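Local coordinates for protein alkaline phosphatase D (Bacillus subtilis, PDB 2YEQ) that hydrolyses phosphate esters as an alkaline phosphatase and phosphodiesterase, using an active site that holds iron and calcium, at residues Cys124-His129 with Ile410-Asn415; Pro158-Ser163 with Glu515-Lys520. One frame throughout, in Å; residues are numbered along the deposited sequence.

Contact 1 (Cys124-His129 with Ile410-Asn415). With FE (Fe (III) ion), chain B.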
loop_
_atom_site.group_PDB
_atom_site.type_symbol
_atom_site.label_atom_id
_atom_site.label_comp_id
_atom_site.label_asym_id
_atom_site.label_seq_id
_atom_site.Cartn_x
_atom_site.Cartn_y
_atom_site.Cartn_z
ATOM N N CYS A 124 1.253 -4.738 3.208
ATOM C CA CYS A 124 1.284 -5.701 4.318
ATOM C C CYS A 124 2.561 -6.556 4.407
ATOM O O CYS A 124 2.613 -7.763 4.061
ATOM C CB CYS A 124 0.003 -6.554 4.357
ATOM S SG CYS A 124 -1.555 -5.580 4.677
ATOM N N GLN A 125 3.589 -5.927 4.957
ATOM C CA GLN A 125 4.919 -6.519 5.000
ATOM C C GLN A 125 5.468 -6.699 6.419
ATOM O O GLN A 125 6.602 -6.314 6.696
ATOM C CB GLN A 125 5.877 -5.692 4.141
ATOM C CG GLN A 125 5.981 -4.212 4.470
ATOM C CD GLN A 125 6.459 -3.405 3.319
ATOM O OE1 GLN A 125 6.132 -3.699 2.152
ATOM N NE2 GLN A 125 7.213 -2.346 3.611
ATOM N N GLN A 126 4.683 -7.338 7.276
ATOM C CA GLN A 126 5.072 -7.575 8.668
ATOM C C GLN A 126 6.490 -8.189 8.649
ATOM O O GLN A 126 6.693 -9.293 8.178
ATOM C CB GLN A 126 4.087 -8.509 9.376
ATOM C CG GLN A 126 3.693 -8.118 10.805
ATOM C CD GLN A 126 4.805 -8.342 11.851
ATOM O OE1 GLN A 126 5.958 -8.161 11.552
ATOM N NE2 GLN A 126 4.434 -8.739 13.085
ATOM N N TYR A 127 7.459 -7.442 9.159
ATOM C CA TYR A 127 8.877 -7.821 9.109
ATOM C C TYR A 127 9.146 -9.139 9.780
ATOM O O TYR A 127 9.999 -9.941 9.326
ATOM C CB TYR A 127 9.703 -6.703 9.749
ATOM C CG TYR A 127 11.213 -6.850 9.781
ATOM C CD1 TYR A 127 12.002 -6.398 8.709
ATOM C CD2 TYR A 127 11.854 -7.376 10.889
ATOM C CE1 TYR A 127 13.380 -6.492 8.758
ATOM C CE2 TYR A 127 13.236 -7.481 10.932
ATOM C CZ TYR A 127 13.987 -7.044 9.874
ATOM O OH TYR A 127 15.364 -7.161 9.918
ATOM N N GLU A 128 8.396 -9.400 10.841
ATOM C CA GLU A 128 8.629 -10.597 11.634
ATOM C C GLU A 128 8.092 -11.866 10.972
ATOM O O GLU A 128 8.528 -12.978 11.318
ATOM C CB GLU A 128 7.938 -10.467 12.995
ATOM C CG GLU A 128 8.334 -9.229 13.802
ATOM C CD GLU A 128 7.640 -9.227 15.171
ATOM O OE1 GLU A 128 6.366 -9.378 15.229
ATOM O OE2 GLU A 128 8.376 -9.143 16.179
ATOM N N HIS A 129 7.131 -11.715 10.060
ATOM C CA HIS A 129 6.416 -12.874 9.516
ATOM C C HIS A 129 7.133 -13.586 8.363
ATOM O O HIS A 129 6.810 -14.735 8.055
ATOM C CB HIS A 129 5.001 -12.477 9.094
ATOM C CG HIS A 129 4.115 -12.176 10.265
ATOM N ND1 HIS A 129 2.747 -12.048 10.162
ATOM C CD2 HIS A 129 4.412 -12.018 11.579
ATOM C CE1 HIS A 129 2.244 -11.795 11.359
ATOM N NE2 HIS A 129 3.233 -11.774 12.234
ATOM N N ILE A 410 2.782 -8.990 1.251
ATOM C CA ILE A 410 4.207 -9.278 1.008
ATOM C C ILE A 410 4.686 -10.359 1.959
ATOM O O ILE A 410 5.383 -11.295 1.539
ATOM C CB ILE A 410 5.035 -7.991 1.142
ATOM C CG1 ILE A 410 4.715 -7.032 0.001
ATOM C CG2 ILE A 410 6.538 -8.280 1.260
ATOM C CD1 ILE A 410 5.396 -7.386 -1.387
ATOM N N THR A 411 4.331 -10.245 3.252
ATOM C CA THR A 411 4.629 -11.277 4.247
ATOM C C THR A 411 3.565 -11.548 5.321
ATOM O O THR A 411 3.560 -12.613 5.907
ATOM C CB THR A 411 5.888 -10.896 5.070
ATOM O OG1 THR A 411 5.738 -9.542 5.526
ATOM C CG2 THR A 411 7.176 -11.060 4.209
ATOM N N SER A 412 2.723 -10.571 5.642
ATOM C CA SER A 412 1.851 -10.688 6.833
ATOM C C SER A 412 1.029 -11.949 6.745
ATOM O O SER A 412 0.418 -12.234 5.705
ATOM C CB SER A 412 0.921 -9.480 6.967
ATOM O OG SER A 412 1.661 -8.289 6.941
ATOM N N GLY A 413 1.096 -12.737 7.812
ATOM C CA GLY A 413 0.346 -13.979 7.920
ATOM C C GLY A 413 1.161 -15.227 7.677
ATOM O O GLY A 413 0.741 -16.322 8.035
ATOM N N GLY A 414 2.353 -15.079 7.107
ATOM C CA GLY A 414 3.240 -16.233 6.969
ATOM C C GLY A 414 3.027 -16.978 5.657
ATOM O O GLY A 414 2.571 -16.398 4.668
ATOM N N ASN A 415 3.337 -18.268 5.636
ATOM C CA ASN A 415 3.448 -18.976 4.362
ATOM C C ASN A 415 2.123 -19.192 3.649
ATOM O O ASN A 415 2.060 -19.170 2.400
ATOM C CB ASN A 415 4.161 -20.309 4.552
ATOM C CG ASN A 415 5.589 -20.145 5.009
ATOM O OD1 ASN A 415 6.247 -19.132 4.705
ATOM N ND2 ASN A 415 6.082 -21.131 5.746
HETATM FE FE FE B . -1.600 -5.935 7.160
#
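The imidazole of His129 meets Gly413 at its edge: the Gly413 N-H points almost straight at ND1, 3.0 Å from N to ND1 and only 10° out of the ring plane. Over the centre of one face lies CG of Gln126, 3.9 Å above the plane. NE2 bonds to the carbonyl of Tyr161, so histidine suits a place needing acceptor and donor on one ring. Gly413 is third in the type II turn Thr411-Gly414, where glycine is favoured; in both glycines a CB would jam against the preceding carbonyl O. Both loops follow strands of the calcineurin-like phosphoesterase fold, and the first carries a metal ligand: Cys124 SG binds the iron at 2.5 Å, alongside Asp151, Tyr154 and His382. The carbonyl O of Cys124 accepts two nearly straight bonds, from Thr411 N in its plane and Ser412 N above it. Ser412 OG accepts from Gln126 N at 3.2 Å and bonds to Tyr154 OH, tying the loop to an iron ligand. With chi1 of 49°, OG1 of Thr411 sits between its own backbone N and carbonyl carbon and donates to Gln126 O at 2.8 Å, while His129 N reaches that oxygen from the opposite face.

Contact 2 (Pro158-Ser163 with Glu515-Lys520). With NA (sodium ion), chain C.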
loop_
_atom_site.group_PDB
_atom_site.type_symbol
_atom_site.label_atom_id
_atom_site.label_comp_id
_atom_site.label_asym_id
_atom_site.label_seq_id
_atom_site.Cartn_x
_atom_site.Cartn_y
_atom_site.Cartn_z
ATOM N N PRO A 158 7.934 -7.248 20.072
ATOM C CA PRO A 158 8.229 -8.605 19.631
ATOM C C PRO A 158 7.314 -9.637 20.287
ATOM O O PRO A 158 6.829 -9.419 21.393
ATOM C CB PRO A 158 9.694 -8.794 20.049
ATOM C CG PRO A 158 9.876 -7.905 21.177
ATOM C CD PRO A 158 9.018 -6.699 20.904
ATOM N N ASN A 159 7.068 -10.746 19.597
ATOM C CA ASN A 159 6.234 -11.833 20.115
ATOM C C ASN A 159 4.813 -11.388 20.453
ATOM O O ASN A 159 4.217 -11.857 21.433
ATOM C CB ASN A 159 6.855 -12.450 21.381
ATOM C CG ASN A 159 8.302 -12.849 21.192
ATOM O OD1 ASN A 159 9.199 -12.366 21.903
ATOM N ND2 ASN A 159 8.542 -13.736 20.235
ATOM N N GLU A 160 4.276 -10.449 19.696
ATOM C CA GLU A 160 2.921 -9.993 19.947
ATOM C C GLU A 160 1.998 -10.463 18.838
ATOM O O GLU A 160 1.078 -11.268 19.085
ATOM C CB GLU A 160 2.888 -8.480 20.119
ATOM C CG GLU A 160 3.496 -8.055 21.447
ATOM C CD GLU A 160 3.806 -6.578 21.534
ATOM O OE1 GLU A 160 3.283 -5.796 20.706
ATOM O OE2 GLU A 160 4.593 -6.207 22.446
ATOM N N TYR A 161 2.234 -9.956 17.631
ATOM C CA TYR A 161 1.446 -10.339 16.468
ATOM C C TYR A 161 2.165 -11.478 15.775
ATOM O O TYR A 161 3.080 -11.255 14.977
ATOM C CB TYR A 161 1.273 -9.149 15.549
ATOM C CG TYR A 161 0.539 -9.440 14.253
ATOM C CD1 TYR A 161 -0.411 -10.462 14.159
ATOM C CD2 TYR A 161 0.798 -8.695 13.125
ATOM C CE1 TYR A 161 -1.068 -10.713 12.976
ATOM C CE2 TYR A 161 0.134 -8.928 11.946
ATOM C CZ TYR A 161 -0.788 -9.930 11.872
ATOM O OH TYR A 161 -1.415 -10.183 10.678
ATOM N N VAL A 162 1.762 -12.696 16.118
ATOM C CA VAL A 162 2.533 -13.881 15.799
ATOM C C VAL A 162 1.887 -14.664 14.652
ATOM O O VAL A 162 0.704 -15.002 14.680
ATOM C CB VAL A 162 2.741 -14.757 17.027
ATOM C CG1 VAL A 162 3.514 -16.069 16.654
ATOM C CG2 VAL A 162 3.504 -13.931 18.113
ATOM N N SER A 163 2.688 -14.916 13.621
ATOM C CA SER A 163 2.232 -15.635 12.446
ATOM C C SER A 163 1.970 -17.104 12.782
ATOM O O SER A 163 2.679 -17.695 13.591
ATOM C CB SER A 163 3.297 -15.527 11.343
ATOM O OG SER A 163 3.139 -16.524 10.377
ATOM N N GLU A 515 -3.597 -8.307 23.648
ATOM C CA GLU A 515 -3.608 -8.956 24.951
ATOM C C GLU A 515 -2.191 -9.114 25.493
ATOM O O GLU A 515 -1.935 -8.760 26.637
ATOM C CB GLU A 515 -4.298 -10.320 24.844
ATOM C CG GLU A 515 -4.334 -11.139 26.126
ATOM C CD GLU A 515 -4.316 -12.635 25.852
ATOM O OE1 GLU A 515 -3.247 -13.166 25.458
ATOM O OE2 GLU A 515 -5.376 -13.273 26.028
ATOM N N LYS A 516 -1.280 -9.649 24.674
ATOM C CA LYS A 516 0.135 -9.781 25.059
ATOM C C LYS A 516 0.756 -8.438 25.440
ATOM O O LYS A 516 1.517 -8.374 26.391
ATOM C CB LYS A 516 0.961 -10.454 23.956
ATOM C CG LYS A 516 0.927 -11.972 24.024
ATOM C CD LYS A 516 0.776 -12.633 22.653
ATOM C CE LYS A 516 0.242 -14.057 22.767
ATOM N NZ LYS A 516 0.871 -14.943 21.748
ATOM N N GLN A 517 0.429 -7.378 24.706
ATOM C CA GLN A 517 0.887 -6.023 25.044
ATOM C C GLN A 517 0.437 -5.640 26.448
ATOM O O GLN A 517 1.208 -5.048 27.206
ATOM C CB GLN A 517 0.334 -4.983 24.068
ATOM C CG GLN A 517 1.096 -4.863 22.772
ATOM C CD GLN A 517 0.407 -3.967 21.735
ATOM O OE1 GLN A 517 -0.763 -3.511 21.894
ATOM N NE2 GLN A 517 1.140 -3.693 20.659
ATOM N N MET A 518 -0.813 -5.970 26.782
ATOM C CA MET A 518 -1.370 -5.674 28.107
ATOM C C MET A 518 -0.700 -6.536 29.186
ATOM O O MET A 518 -0.369 -6.025 30.256
ATOM C CB MET A 518 -2.904 -5.851 28.125
ATOM C CG MET A 518 -3.666 -4.641 28.681
ATOM S SD MET A 518 -3.695 -3.224 27.548
ATOM C CE MET A 518 -3.392 -1.837 28.651
ATOM N N ILE A 519 -0.494 -7.827 28.908
ATOM C CA ILE A 519 0.198 -8.717 29.851
ATOM C C ILE A 519 1.633 -8.242 30.131
ATOM O O ILE A 519 2.124 -8.378 31.250
ATOM C CB ILE A 519 0.267 -10.167 29.345
ATOM C CG1 ILE A 519 -1.111 -10.817 29.346
ATOM C CG2 ILE A 519 1.210 -11.008 30.197
ATOM C CD1 ILE A 519 -1.132 -12.143 28.592
ATOM N N LYS A 520 2.300 -7.683 29.123
ATOM C CA LYS A 520 3.672 -7.172 29.295
ATOM C C LYS A 520 3.715 -5.991 30.266
ATOM O O LYS A 520 4.654 -5.871 31.054
ATOM C CB LYS A 520 4.281 -6.750 27.960
ATOM C CG LYS A 520 4.929 -7.872 27.175
ATOM C CD LYS A 520 5.389 -7.337 25.815
ATOM C CE LYS A 520 5.806 -8.434 24.863
ATOM N NZ LYS A 520 6.464 -7.849 23.656
HETATM NA NA NA C . -1.350 -1.278 20.602
HETATM O O HOH W 1 8.721 -10.129 24.037
HETATM O O HOH W 2 3.402 -14.750 22.942
HETATM O O HOH W 3 -1.206 -2.313 18.609
HETATM O O HOH W 4 -1.578 -0.271 22.556
HETATM O O HOH W 5 -3.516 -2.009 20.646
#
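Pro158 offers its carbonyl oxygen to the ammonium of Lys520, with O to NZ at 2.8 Å and the nitrogen in the carbonyl plane. The lysine chain is extended beyond CG, which carries its charge from the helix across to the loop. Asn159 follows with positive phi, a conformation asparagine tolerates well, and takes part through water: its OD1 receives a bond at 3.1 Å from one water, which accepts weakly from Lys520 NZ, while a second water accepts from Lys516 NZ and donates weakly to Asn159 O. The aliphatic part of Lys516 lies against this backbone, CD 3.7 Å from Asn159 O. Glu160 is the centre of the contact, joining the loop to the last turns of helix 504-520, the C-terminal helix that packs against the phosphatase domain. Its OE2 forms a salt bridge with Lys520 NZ at 2.8 Å, met on the anti side of the carboxylate. OE1 accepts from NE2 of Gln517 at 3.0 Å, from above the carboxylate plane, and also from Gly157 N; carboxylate and amide planes stand 85° apart. The other end of that amide, OE1 of Gln517, binds sodium at 2.6 Å, a site that Glu175, Glu214 and three waters share. An alanine in place of Glu160 would probably leave the Lys520 charge without its carboxylate mate and the Gln517 amide less firmly oriented toward the sodium.

In the fold
The centres of contacts 1 and 2 lie about 16 Å apart, on the same side of the chain's centre, and they touch: Ser163 packs on Gly413 and Gly414. Along the chain their segments alternate, 124-129, 158-163, 410-415, then 515-520. The first two follow the neighbouring parallel strands 117-122 and 145-148 of the ten-stranded mixed sheet, whereas 410-415 follows strand 400-406 of the seven-stranded one. Contact 1 is thus a buried junction between loops of the two sheets beside the iron, and contact 2 a more peripheral one where helix 504-520 meets a loop. Tyr161 packs on His129, His382 and the helix residues Ser509, His510 and Ala513, which ties the C-terminal helix to the loops around the iron.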